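Local structure of POP2 (Saccharomyces cerevisiae, 1UOC) at residues V16-K21 with Q101-F106; G82-D87 with P97-F102. The protein degrades RNA from the 3' end with a preference for poly(A), as a nuclease subunit of the CCR4-NOT deadenylase complex; the chain is the RNase D domain of the protein. All coordinates share one frame; numbering follows the deposited sequence.

Interaction 1: residues V16-K21 with Q101-F106; sequences VRDVWK and QFNFEF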
ATOM      1  N   VAL A  16      12.085   4.343  -8.182  1.00 35.47           N
ATOM      2  CA  VAL A  16      11.387   4.848  -7.001  1.00 33.86           C
ATOM      3  C   VAL A  16      11.936   6.204  -6.557  1.00 34.37           C
ATOM      4  O   VAL A  16      13.115   6.317  -6.225  1.00 34.95           O
ATOM      5  CB  VAL A  16      11.528   3.884  -5.805  1.00 34.10           C
ATOM      6  CG1 VAL A  16      10.807   4.457  -4.598  1.00 33.46           C
ATOM      7  CG2 VAL A  16      10.980   2.518  -6.151  1.00 30.24           C
ATOM      8  N   ARG A  17      11.096   7.234  -6.542  1.00 34.08           N
ATOM      9  CA  ARG A  17      11.564   8.542  -6.109  1.00 33.28           C
ATOM     10  C   ARG A  17      11.436   8.641  -4.601  1.00 33.51           C
ATOM     11  O   ARG A  17      10.355   8.419  -4.053  1.00 31.96           O
ATOM     12  CB  ARG A  17      10.747   9.671  -6.734  1.00 34.71           C
ATOM     13  CG  ARG A  17      11.021  11.030  -6.088  1.00 36.43           C
ATOM     14  CD  ARG A  17      12.122  11.795  -6.808  1.00 39.64           C
ATOM     15  NE  ARG A  17      11.601  12.519  -7.969  1.00 41.35           N
ATOM     16  CZ  ARG A  17      12.165  12.522  -9.173  1.00 42.86           C
ATOM     17  NH1 ARG A  17      13.279  11.840  -9.389  1.00 42.56           N
ATOM     18  NH2 ARG A  17      11.610  13.198 -10.172  1.00 43.81           N
ATOM     19  N   ASP A  18      12.544   8.957  -3.939  1.00 33.37           N
ATOM     20  CA  ASP A  18      12.557   9.115  -2.499  1.00 35.19           C
ATOM     21  C   ASP A  18      12.013  10.496  -2.185  1.00 33.63           C
ATOM     22  O   ASP A  18      12.322  11.469  -2.882  1.00 34.35           O
ATOM     23  CB  ASP A  18      13.977   8.997  -1.949  1.00 38.48           C
ATOM     24  CG  ASP A  18      14.280   7.616  -1.421  1.00 44.88           C
ATOM     25  OD1 ASP A  18      13.645   7.197  -0.427  1.00 47.30           O
ATOM     26  OD2 ASP A  18      15.155   6.943  -2.003  1.00 51.01           O
ATOM     27  N   VAL A  19      11.185  10.572  -1.153  1.00 30.83           N
ATOM     28  CA  VAL A  19      10.605  11.839  -0.749  1.00 30.19           C
ATOM     29  C   VAL A  19      10.978  12.108   0.707  1.00 32.49           C
ATOM     30  O   VAL A  19      10.903  11.215   1.557  1.00 31.46           O
ATOM     31  CB  VAL A  19       9.059  11.827  -0.893  1.00 28.00           C
ATOM     32  CG1 VAL A  19       8.506  13.237  -0.725  1.00 24.92           C
ATOM     33  CG2 VAL A  19       8.659  11.264  -2.256  1.00 28.36           C
ATOM     34  N   TRP A  20      11.412  13.341   0.962  1.00 34.08           N
ATOM     35  CA  TRP A  20      11.792  13.801   2.289  1.00 34.77           C
ATOM     36  C   TRP A  20      11.045  15.109   2.465  1.00 36.52           C
ATOM     37  O   TRP A  20      10.214  15.446   1.631  1.00 37.11           O
ATOM     38  CB  TRP A  20      13.313  14.020   2.382  1.00 33.54           C
ATOM     39  CG  TRP A  20      14.086  12.782   2.048  1.00 30.30           C
ATOM     40  CD1 TRP A  20      14.469  12.370   0.802  1.00 29.75           C
ATOM     41  CD2 TRP A  20      14.469  11.737   2.949  1.00 27.72           C
ATOM     42  NE1 TRP A  20      15.059  11.134   0.871  1.00 28.01           N
ATOM     43  CE2 TRP A  20      15.072  10.720   2.174  1.00 28.25           C
ATOM     44  CE3 TRP A  20      14.357  11.557   4.328  1.00 29.18           C
ATOM     45  CZ2 TRP A  20      15.563   9.541   2.734  1.00 26.84           C
ATOM     46  CZ3 TRP A  20      14.846  10.384   4.893  1.00 30.10           C
ATOM     47  CH2 TRP A  20      15.442   9.388   4.093  1.00 30.64           C
ATOM     48  N   LYS A  21      11.319  15.840   3.539  1.00 39.50           N
ATOM     49  CA  LYS A  21      10.630  17.102   3.780  1.00 41.69           C
ATOM     50  C   LYS A  21      10.897  18.114   2.661  1.00 42.00           C
ATOM     51  O   LYS A  21      10.024  18.909   2.311  1.00 42.04           O
ATOM     52  CB  LYS A  21      11.063  17.689   5.131  1.00 45.56           C
ATOM     53  CG  LYS A  21      10.278  18.927   5.570  1.00 51.80           C
ATOM     54  CD  LYS A  21      10.723  19.412   6.959  1.00 55.45           C
ATOM     55  CE  LYS A  21       9.999  20.707   7.376  1.00 57.92           C
ATOM     56  NZ  LYS A  21       8.526  20.521   7.596  1.00 55.86           N
ATOM     57  N   GLN A 101       8.526   6.886  -2.316  1.00 27.68           N
ATOM     58  CA  GLN A 101       8.787   6.310  -1.014  1.00 29.26           C
ATOM     59  C   GLN A 101       8.905   7.487  -0.080  1.00 29.88           C
ATOM     60  O   GLN A 101       9.912   8.186  -0.081  1.00 29.68           O
ATOM     61  CB  GLN A 101      10.081   5.503  -0.969  1.00 29.51           C
ATOM     62  CG  GLN A 101      10.265   4.826   0.399  1.00 30.98           C
ATOM     63  CD  GLN A 101      11.455   3.886   0.448  1.00 28.33           C
ATOM     64  OE1 GLN A 101      12.587   4.312   0.623  1.00 36.38           O
ATOM     65  NE2 GLN A 101      11.197   2.604   0.290  1.00 30.75           N
ATOM     66  N   PHE A 102       7.862   7.714   0.704  1.00 29.25           N
ATOM     67  CA  PHE A 102       7.865   8.808   1.653  1.00 31.15           C
ATOM     68  C   PHE A 102       8.584   8.366   2.928  1.00 33.22           C
ATOM     69  O   PHE A 102       8.270   7.326   3.504  1.00 33.14           O
ATOM     70  CB  PHE A 102       6.428   9.229   1.968  1.00 30.51           C
ATOM     71  CG  PHE A 102       5.648   9.696   0.758  1.00 29.89           C
ATOM     72  CD1 PHE A 102       4.980   8.780  -0.057  1.00 28.20           C
ATOM     73  CD2 PHE A 102       5.587  11.044   0.437  1.00 28.12           C
ATOM     74  CE1 PHE A 102       4.263   9.205  -1.174  1.00 27.05           C
ATOM     75  CE2 PHE A 102       4.871  11.483  -0.681  1.00 31.81           C
ATOM     76  CZ  PHE A 102       4.208  10.557  -1.488  1.00 28.12           C
ATOM     77  N   ASN A 103       9.556   9.158   3.360  1.00 34.84           N
ATOM     78  CA  ASN A 103      10.325   8.844   4.560  1.00 33.57           C
ATOM     79  C   ASN A 103       9.889   9.810   5.667  1.00 34.55           C
ATOM     80  O   ASN A 103       9.954  11.025   5.505  1.00 33.73           O
ATOM     81  CB  ASN A 103      11.814   8.976   4.246  1.00 33.26           C
ATOM     82  CG  ASN A 103      12.254   8.067   3.097  1.00 32.95           C
ATOM     83  OD1 ASN A 103      12.347   8.495   1.943  1.00 34.91           O
ATOM     84  ND2 ASN A 103      12.515   6.807   3.411  1.00 31.63           N
ATOM     85  N   PHE A 104       9.422   9.270   6.788  1.00 35.30           N
ATOM     86  CA  PHE A 104       8.927  10.114   7.866  1.00 37.60           C
ATOM     87  C   PHE A 104       9.925  10.427   8.965  1.00 39.85           C
ATOM     88  O   PHE A 104      10.912   9.705   9.160  1.00 42.05           O
ATOM     89  CB  PHE A 104       7.669   9.497   8.478  1.00 36.59           C
ATOM     90  CG  PHE A 104       6.537   9.366   7.509  1.00 36.22           C
ATOM     91  CD1 PHE A 104       6.347   8.192   6.790  1.00 38.19           C
ATOM     92  CD2 PHE A 104       5.670  10.430   7.289  1.00 37.93           C
ATOM     93  CE1 PHE A 104       5.301   8.076   5.861  1.00 37.18           C
ATOM     94  CE2 PHE A 104       4.626  10.328   6.362  1.00 37.83           C
ATOM     95  CZ  PHE A 104       4.443   9.148   5.648  1.00 35.25           C
ATOM     96  N   GLU A 105       9.656  11.505   9.689  1.00 41.64           N
ATOM     97  CA  GLU A 105      10.532  11.923  10.771  1.00 47.74           C
ATOM     98  C   GLU A 105      10.629  10.831  11.818  1.00 50.09           C
ATOM     99  O   GLU A 105       9.659  10.131  12.094  1.00 51.01           O
ATOM    100  CB  GLU A 105      10.031  13.223  11.410  1.00 48.82           C
ATOM    101  CG  GLU A 105       8.802  13.093  12.289  1.00 53.45           C
ATOM    102  CD  GLU A 105       8.188  14.453  12.617  1.00 55.27           C
ATOM    103  OE1 GLU A 105       7.341  14.537  13.530  1.00 57.89           O
ATOM    104  OE2 GLU A 105       8.553  15.441  11.945  1.00 55.98           O
ATOM    105  N   PHE A 106      11.816  10.690  12.393  1.00 51.92           N
ATOM    106  CA  PHE A 106      12.061   9.680  13.398  1.00 55.58           C
ATOM    107  C   PHE A 106      12.902  10.270  14.526  1.00 57.08           C
ATOM    108  O   PHE A 106      13.895  10.947  14.276  1.00 57.97           O
ATOM    109  CB  PHE A 106      12.780   8.498  12.758  1.00 55.40           C
ATOM    110  CG  PHE A 106      13.099   7.406  13.716  1.00 57.51           C
ATOM    111  CD1 PHE A 106      12.081   6.670  14.317  1.00 57.38           C
ATOM    112  CD2 PHE A 106      14.421   7.120  14.034  1.00 57.98           C
ATOM    113  CE1 PHE A 106      12.373   5.663  15.224  1.00 58.03           C
ATOM    114  CE2 PHE A 106      14.727   6.116  14.940  1.00 58.87           C
ATOM    115  CZ  PHE A 106      13.698   5.384  15.538  1.00 59.03           C
TER
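Val19 and Phe102 are neighbours in a short parallel beta pairing at the margin of the central sheet, where residues 17-19, one of its two edge strands, run alongside 101-103 with 24° between the axes of these short pieces. Three backbone hydrogen bonds hold it: Gln101 N to Arg17 O at 3.0 Å, Val19 N to Gln101 O at 2.9 Å and Asn103 N to Val19 O at 3.0 Å. Val19 thus gives its N-H to one residue of the partner strand and its carbonyl to another two positions on, the staggered pattern of parallel strands. Strands 99-103, 77-86, 40-48, 157-160 and 197-199 follow the 3-2-1-4-5 order of the RNase H-like fold of DEDD nucleases, and 17-19 extends it beside 99-103. On one side of the sheet Val19 and Phe102 point the same way; CB of Val19 comes to 3.8 Å from CD2 of Phe102, and its CG2 lies over a ring face near the rim. Phe28 and Phe141 pack against the same phenyl ring. On the other side the Asp18 carboxylate lies beside Gln101, while CG1 of Val16 reaches CB of Gln101. Just past the strand, Trp20 has CG beside its own backbone N (chi1 -57°), which lays the indole flat against the Asn103 side chain. The Asn103 amide stacks on it with planes 12° apart, and CB of Asn103 sits 3.6 Å from the centroid of the Trp20 six-membered ring, a CH-pi contact over the face. An alanine in place of Trp20 would probably leave the Asn103 amide without the flat surface it stacks on, and His131 without its edge-to-face partner.

Interaction 2: residues G82-D87 with P97-F102; sequences GLSLSD and PSTWQF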
ATOM      1  N   GLY A  82       5.062   3.718   0.829  1.00 27.00           N
ATOM      2  CA  GLY A  82       5.185   3.801  -0.613  1.00 24.88           C
ATOM      3  C   GLY A  82       3.856   3.943  -1.343  1.00 23.46           C
ATOM      4  O   GLY A  82       2.842   3.408  -0.908  1.00 21.74           O
ATOM      5  N   LEU A  83       3.860   4.695  -2.441  1.00 23.84           N
ATOM      6  CA  LEU A  83       2.671   4.880  -3.277  1.00 24.76           C
ATOM      7  C   LEU A  83       3.129   4.722  -4.713  1.00 25.66           C
ATOM      8  O   LEU A  83       4.148   5.277  -5.113  1.00 23.12           O
ATOM      9  CB  LEU A  83       2.056   6.278  -3.126  1.00 25.36           C
ATOM     10  CG  LEU A  83       1.323   6.660  -1.843  1.00 27.86           C
ATOM     11  CD1 LEU A  83       0.729   8.060  -2.023  1.00 30.34           C
ATOM     12  CD2 LEU A  83       0.227   5.635  -1.522  1.00 26.18           C
ATOM     13  N   SER A  84       2.384   3.948  -5.487  1.00 25.46           N
ATOM     14  CA  SER A  84       2.720   3.752  -6.881  1.00 27.00           C
ATOM     15  C   SER A  84       1.443   4.012  -7.678  1.00 28.03           C
ATOM     16  O   SER A  84       0.345   3.653  -7.234  1.00 26.37           O
ATOM     17  CB  SER A  84       3.215   2.323  -7.113  1.00 26.74           C
ATOM     18  OG  SER A  84       3.949   2.245  -8.319  1.00 26.96           O
ATOM     19  N   LEU A  85       1.593   4.646  -8.839  1.00 28.21           N
ATOM     20  CA  LEU A  85       0.451   4.958  -9.693  1.00 26.90           C
ATOM     21  C   LEU A  85       0.570   4.361 -11.086  1.00 26.73           C
ATOM     22  O   LEU A  85       1.674   4.259 -11.637  1.00 28.69           O
ATOM     23  CB  LEU A  85       0.318   6.475  -9.834  1.00 30.06           C
ATOM     24  CG  LEU A  85      -0.532   7.249  -8.833  1.00 29.32           C
ATOM     25  CD1 LEU A  85      -0.113   6.912  -7.425  1.00 33.35           C
ATOM     26  CD2 LEU A  85      -0.355   8.742  -9.107  1.00 30.66           C
ATOM     27  N   SER A  86      -0.566   3.973 -11.652  1.00 26.59           N
ATOM     28  CA  SER A  86      -0.628   3.440 -13.008  1.00 27.04           C
ATOM     29  C   SER A  86      -2.092   3.433 -13.431  1.00 28.58           C
ATOM     30  O   SER A  86      -2.980   3.684 -12.609  1.00 28.41           O
ATOM     31  CB  SER A  86      -0.085   2.014 -13.082  1.00 25.85           C
ATOM     32  OG  SER A  86      -1.087   1.082 -12.682  1.00 31.47           O
ATOM     33  N   ASP A  87      -2.351   3.155 -14.708  1.00 29.62           N
ATOM     34  CA  ASP A  87      -3.728   3.076 -15.182  1.00 32.29           C
ATOM     35  C   ASP A  87      -4.167   1.630 -14.951  1.00 33.41           C
ATOM     36  O   ASP A  87      -3.406   0.833 -14.398  1.00 33.21           O
ATOM     37  CB  ASP A  87      -3.829   3.485 -16.671  1.00 33.87           C
ATOM     38  CG  ASP A  87      -3.150   2.500 -17.627  1.00 38.23           C
ATOM     39  OD1 ASP A  87      -3.027   2.856 -18.820  1.00 42.41           O
ATOM     40  OD2 ASP A  87      -2.752   1.386 -17.217  1.00 40.19           O
ATOM     41  N   PRO A  97       8.931  10.076 -12.302  1.00 37.15           N
ATOM     42  CA  PRO A  97       8.598   9.045 -11.315  1.00 35.53           C
ATOM     43  C   PRO A  97       7.117   8.657 -11.282  1.00 33.11           C
ATOM     44  O   PRO A  97       6.226   9.487 -11.466  1.00 31.63           O
ATOM     45  CB  PRO A  97       9.051   9.677 -10.006  1.00 36.07           C
ATOM     46  CG  PRO A  97       8.711  11.125 -10.237  1.00 35.92           C
ATOM     47  CD  PRO A  97       9.253  11.347 -11.634  1.00 35.09           C
ATOM     48  N   SER A  98       6.881   7.386 -11.003  1.00 30.23           N
ATOM     49  CA  SER A  98       5.544   6.832 -10.934  1.00 29.95           C
ATOM     50  C   SER A  98       5.393   6.065  -9.598  1.00 28.17           C
ATOM     51  O   SER A  98       4.352   5.468  -9.309  1.00 25.49           O
ATOM     52  CB  SER A  98       5.369   5.884 -12.111  1.00 28.43           C
ATOM     53  OG  SER A  98       4.017   5.650 -12.350  1.00 34.20           O
ATOM     54  N   THR A  99       6.458   6.065  -8.804  1.00 28.04           N
ATOM     55  CA  THR A  99       6.454   5.393  -7.511  1.00 26.55           C
ATOM     56  C   THR A  99       7.218   6.277  -6.551  1.00 25.54           C
ATOM     57  O   THR A  99       8.263   6.818  -6.895  1.00 25.55           O
ATOM     58  CB  THR A  99       7.131   4.006  -7.581  1.00 25.04           C
ATOM     59  OG1 THR A  99       6.402   3.169  -8.476  1.00 25.61           O
ATOM     60  CG2 THR A  99       7.131   3.336  -6.193  1.00 23.56           C
ATOM     61  N   TRP A 100       6.696   6.416  -5.343  1.00 25.73           N
ATOM     62  CA  TRP A 100       7.307   7.271  -4.346  1.00 24.17           C
ATOM     63  C   TRP A 100       7.485   6.515  -3.051  1.00 27.59           C
ATOM     64  O   TRP A 100       6.699   5.620  -2.728  1.00 23.99           O
ATOM     65  CB  TRP A 100       6.395   8.474  -4.074  1.00 24.85           C
ATOM     66  CG  TRP A 100       6.253   9.414  -5.243  1.00 26.69           C
ATOM     67  CD1 TRP A 100       7.016  10.516  -5.507  1.00 24.66           C
ATOM     68  CD2 TRP A 100       5.342   9.282  -6.342  1.00 24.89           C
ATOM     69  NE1 TRP A 100       6.639  11.076  -6.701  1.00 27.25           N
ATOM     70  CE2 TRP A 100       5.616  10.337  -7.240  1.00 26.68           C
ATOM     71  CE3 TRP A 100       4.326   8.368  -6.659  1.00 24.15           C
ATOM     72  CZ2 TRP A 100       4.908  10.507  -8.437  1.00 25.28           C
ATOM     73  CZ3 TRP A 100       3.624   8.534  -7.844  1.00 26.60           C
ATOM     74  CH2 TRP A 100       3.921   9.598  -8.723  1.00 27.94           C
ATOM     75  N   GLN A 101       8.526   6.886  -2.316  1.00 27.68           N
ATOM     76  CA  GLN A 101       8.787   6.310  -1.014  1.00 29.26           C
ATOM     77  C   GLN A 101       8.905   7.487  -0.080  1.00 29.88           C
ATOM     78  O   GLN A 101       9.912   8.186  -0.081  1.00 29.68           O
ATOM     79  CB  GLN A 101      10.081   5.503  -0.969  1.00 29.51           C
ATOM     80  CG  GLN A 101      10.265   4.826   0.399  1.00 30.98           C
ATOM     81  CD  GLN A 101      11.455   3.886   0.448  1.00 28.33           C
ATOM     82  OE1 GLN A 101      12.587   4.312   0.623  1.00 36.38           O
ATOM     83  NE2 GLN A 101      11.197   2.604   0.290  1.00 30.75           N
ATOM     84  N   PHE A 102       7.862   7.714   0.704  1.00 29.25           N
ATOM     85  CA  PHE A 102       7.865   8.808   1.653  1.00 31.15           C
ATOM     86  C   PHE A 102       8.584   8.366   2.928  1.00 33.22           C
ATOM     87  O   PHE A 102       8.270   7.326   3.504  1.00 33.14           O
ATOM     88  CB  PHE A 102       6.428   9.229   1.968  1.00 30.51           C
ATOM     89  CG  PHE A 102       5.648   9.696   0.758  1.00 29.89           C
ATOM     90  CD1 PHE A 102       4.980   8.780  -0.057  1.00 28.20           C
ATOM     91  CD2 PHE A 102       5.587  11.044   0.437  1.00 28.12           C
ATOM     92  CE1 PHE A 102       4.263   9.205  -1.174  1.00 27.05           C
ATOM     93  CE2 PHE A 102       4.871  11.483  -0.681  1.00 31.81           C
ATOM     94  CZ  PHE A 102       4.208  10.557  -1.488  1.00 28.12           C
TER
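Leu83 and Trp100 form the hydrogen-bonded pair at the middle of an antiparallel ladder between strands 77-86 and 99-103. Leu83 N reaches Trp100 O at 3.0 Å, and Trp100 N returns to Leu83 O at 2.8 Å, this second bond lying nearly in line with the carbonyl. Leu85 N adds a third at 2.9 Å to Ser98 O. Gly82 with Gln101 and Ser84 with Thr99 are the non-hydrogen-bonded pairs, and there CA-H...O contacts help to close the strands: CA of Gly82 lies 3.2 Å from Trp100 O, and CA of Thr99 and CA of Ser84 approach Leu83 O and Ser98 O.

Among the side chains, the hydroxyls of Ser84 and Thr99 lie side by side on one face, their oxygens converging, OG to OG1 at 2.6 Å, either able to donate. Ser84 carries its OG anti to the backbone N (chi1 -161°), whereas Thr99 keeps OG1 beside its own N, and these torsions aim the two oxygens at each other. Lys92, in the connecting loop, gathers the polar end: its NZ is hydrogen-bonded to Ser84 OG, Ser98 OG and Leu85 O. Around the Trp100 ring, Leu83 O lies at the indole edge, close to its plane, and NE1 is hydrogen-bonded to Glu27.

The apolar contacts belong to the opposite side of the sheet. CD1 of Leu83 touches CE1 of Phe102 at 3.8 Å, and CD1 of Leu85 approaches CZ3 of Trp100 at 4.1 Å.

Two adjacent antiparallel strands joined by a twelve-residue loop, residues 87-98, form a long-looped beta hairpin, a buried part of the central sheet of the RNase H-like nuclease fold.

Strand 99-103 is common to both contacts: interaction 1 pairs it with strand 17-19 on one edge, in parallel, and interaction 2 with strand 77-86 on the other, antiparallel. Gln101 and Phe102 serve both, and the centres of the two contacts are 12 Å apart. They also touch directly: Arg17 N lies 2.9 Å from Thr99 O, a probable hydrogen bond, and CG2 of Val19 packs 3.7 Å from CD1 of Trp100. The side chain of Gln101 is about 7 Å from those of Glu46 and Gln250, predicted ligands of the catalytic metal, and Gly82 about 5 Å from the side chain of Ser44, another.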